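Local coordinates for hypothetical Membrane Spanning Protein (Bacillus cereus, PDB 2FB5), which probably condenses two ATP molecules into the messenger cyclic di-AMP, as a magnesium-dependent diadenylate cyclase required for efficient spore formation, at residues Glu102-Leu107 with Glu176-Leu181. Residues are numbered along the deposited sequence; the frame is centred on the assembly and turned at random.
Sequences ETLEAL and EKSDAL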
# COMPACT_ATOMS: atom_id res chain seq x y z
N GLU A 102 -0.89 -13.40 12.65
CA GLU A 102 -1.41 -13.84 13.94
C GLU A 102 -0.55 -14.92 14.61
O GLU A 102 -0.07 -15.86 13.94
CB GLU A 102 -2.87 -14.32 13.79
CG GLU A 102 -3.78 -13.25 13.23
CD GLU A 102 -5.14 -13.75 12.77
OE1 GLU A 102 -5.51 -14.92 13.05
OE2 GLU A 102 -5.85 -12.96 12.12
N THR A 103 -0.33 -14.77 15.91
CA THR A 103 0.49 -15.73 16.67
C THR A 103 -0.29 -17.03 16.91
O THR A 103 -1.51 -17.03 16.99
CB THR A 103 1.05 -15.14 18.00
OG1 THR A 103 -0.03 -14.93 18.92
CG2 THR A 103 1.78 -13.81 17.75
N LEU A 104 0.44 -18.13 17.04
CA LEU A 104 -0.17 -19.45 16.94
C LEU A 104 0.03 -20.37 18.15
O LEU A 104 -0.42 -21.52 18.13
CB LEU A 104 0.37 -20.15 15.68
CG LEU A 104 0.16 -19.38 14.37
CD1 LEU A 104 0.91 -20.05 13.23
CD2 LEU A 104 -1.34 -19.28 14.06
N GLU A 105 0.70 -19.86 19.18
CA GLU A 105 1.09 -20.71 20.32
C GLU A 105 -0.10 -21.31 21.11
O GLU A 105 0.03 -22.38 21.69
CB GLU A 105 2.06 -19.97 21.27
CG GLU A 105 1.39 -18.97 22.21
CD GLU A 105 0.85 -17.74 21.48
OE1 GLU A 105 -0.13 -17.14 21.98
OE2 GLU A 105 1.38 -17.39 20.41
N ALA A 106 -1.24 -20.63 21.11
CA ALA A 106 -2.42 -21.16 21.79
C ALA A 106 -3.16 -22.21 20.95
O ALA A 106 -3.99 -22.95 21.46
CB ALA A 106 -3.37 -20.04 22.18
N LEU A 107 -2.83 -22.27 19.65
CA LEU A 107 -3.53 -23.16 18.72
C LEU A 107 -2.75 -24.42 18.35
O LEU A 107 -3.34 -25.40 17.88
CB LEU A 107 -3.89 -22.39 17.44
CG LEU A 107 -4.89 -21.24 17.56
CD1 LEU A 107 -4.90 -20.42 16.28
CD2 LEU A 107 -6.28 -21.78 17.85
N GLU A 176 -8.57 -22.13 9.58
CA GLU A 176 -9.89 -21.63 10.02
C GLU A 176 -9.80 -20.76 11.28
O GLU A 176 -10.69 -19.96 11.55
CB GLU A 176 -10.86 -22.79 10.31
CG GLU A 176 -11.32 -23.60 9.08
CD GLU A 176 -12.03 -24.94 9.42
OE1 GLU A 176 -12.04 -25.37 10.60
OE2 GLU A 176 -12.56 -25.59 8.50
N LYS A 177 -8.74 -20.94 12.06
CA LYS A 177 -8.62 -20.28 13.36
C LYS A 177 -7.57 -19.18 13.37
O LYS A 177 -7.39 -18.50 14.38
CB LYS A 177 -8.26 -21.32 14.42
CG LYS A 177 -9.27 -22.44 14.56
CD LYS A 177 -10.59 -21.91 15.08
CE LYS A 177 -11.61 -23.03 15.19
NZ LYS A 177 -12.86 -22.56 15.86
N SER A 178 -6.87 -19.02 12.25
CA SER A 178 -5.79 -18.06 12.12
C SER A 178 -5.56 -17.68 10.67
O SER A 178 -6.12 -18.28 9.76
CB SER A 178 -4.50 -18.66 12.68
OG SER A 178 -4.00 -19.65 11.79
N ASP A 179 -4.72 -16.67 10.46
CA ASP A 179 -4.35 -16.26 9.12
C ASP A 179 -3.09 -17.00 8.64
O ASP A 179 -2.48 -16.63 7.64
CB ASP A 179 -4.15 -14.73 9.06
CG ASP A 179 -2.82 -14.28 9.65
OD1 ASP A 179 -2.36 -14.89 10.64
OD2 ASP A 179 -2.22 -13.31 9.13
N ALA A 180 -2.69 -18.06 9.35
CA ALA A 180 -1.52 -18.85 8.89
C ALA A 180 -1.76 -19.47 7.51
O ALA A 180 -2.89 -19.79 7.16
CB ALA A 180 -1.17 -19.94 9.90
N LEU A 181 -0.69 -19.62 6.73
CA LEU A 181 -0.78 -20.37 5.49
C LEU A 181 -0.14 -21.73 5.74
O LEU A 181 0.97 -21.79 6.26
CB LEU A 181 -0.06 -19.62 4.35
CG LEU A 181 -0.18 -20.27 2.97
CD1 LEU A 181 -0.22 -19.19 1.91
CD2 LEU A 181 0.98 -21.26 2.69
O HOH W 1 -0.41 -16.66 11.40
O HOH W 2 -5.66 -16.33 15.31
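Two loops of the DisA-type nucleotide-binding domain meet beyond the paired ends of neighbouring antiparallel strands 94-98 and 181-185 of its mixed sheet: residues 102-107 follow strand 94-98 on the way to strand 112-117, and residues 176-181 lead from helix 166-175 into strand 181-185. The polar half of the contact is a reciprocal exchange between Glu102 and Asp179, each carboxylate taking the other residue's backbone N-H. Asp179 CG sits between its own backbone N and carbonyl carbon (chi1 78°), which brings OD1 to Glu102 N at 2.9 Å; the N-H arrives from above the carboxylate plane. Glu102 runs extended beyond CG, crossing Asp179 obliquely, and its OE1 accepts a weak, bent bond from Asp179 N at 3.2 Å. The two carboxylates stack with planes 22° apart, and Glu102 OE1 lies 4.0 Å from Asp179 OD1. This closeness of like charges is probably eased by the N-H donors and waters; Asp179 OD2 also accepts from Asn101 N. One water donates to Glu102 O and Asp179 OD1, while another joins Glu102 OE1 to Lys177 O.

Alongside lies an apolar strip. Leu104 spreads its two methyls over the residues flanking Asp179, CD1 against Ala180 CB and CD2 against Ser178 CB, the latter at 3.5 Å; Val97 touches both Leu104 and Ala180. Leu107 crosses Lys177 at about a right angle, setting CD1 3.9 Å from Lys177 CB, at the base of a side chain that bends at chi2 (-66°) and carries NZ off from the contact. Ser178 OG, also hydrogen-bonded to Leu174 O, closes an ST turn by accepting from Ala180 N at 3.2 Å.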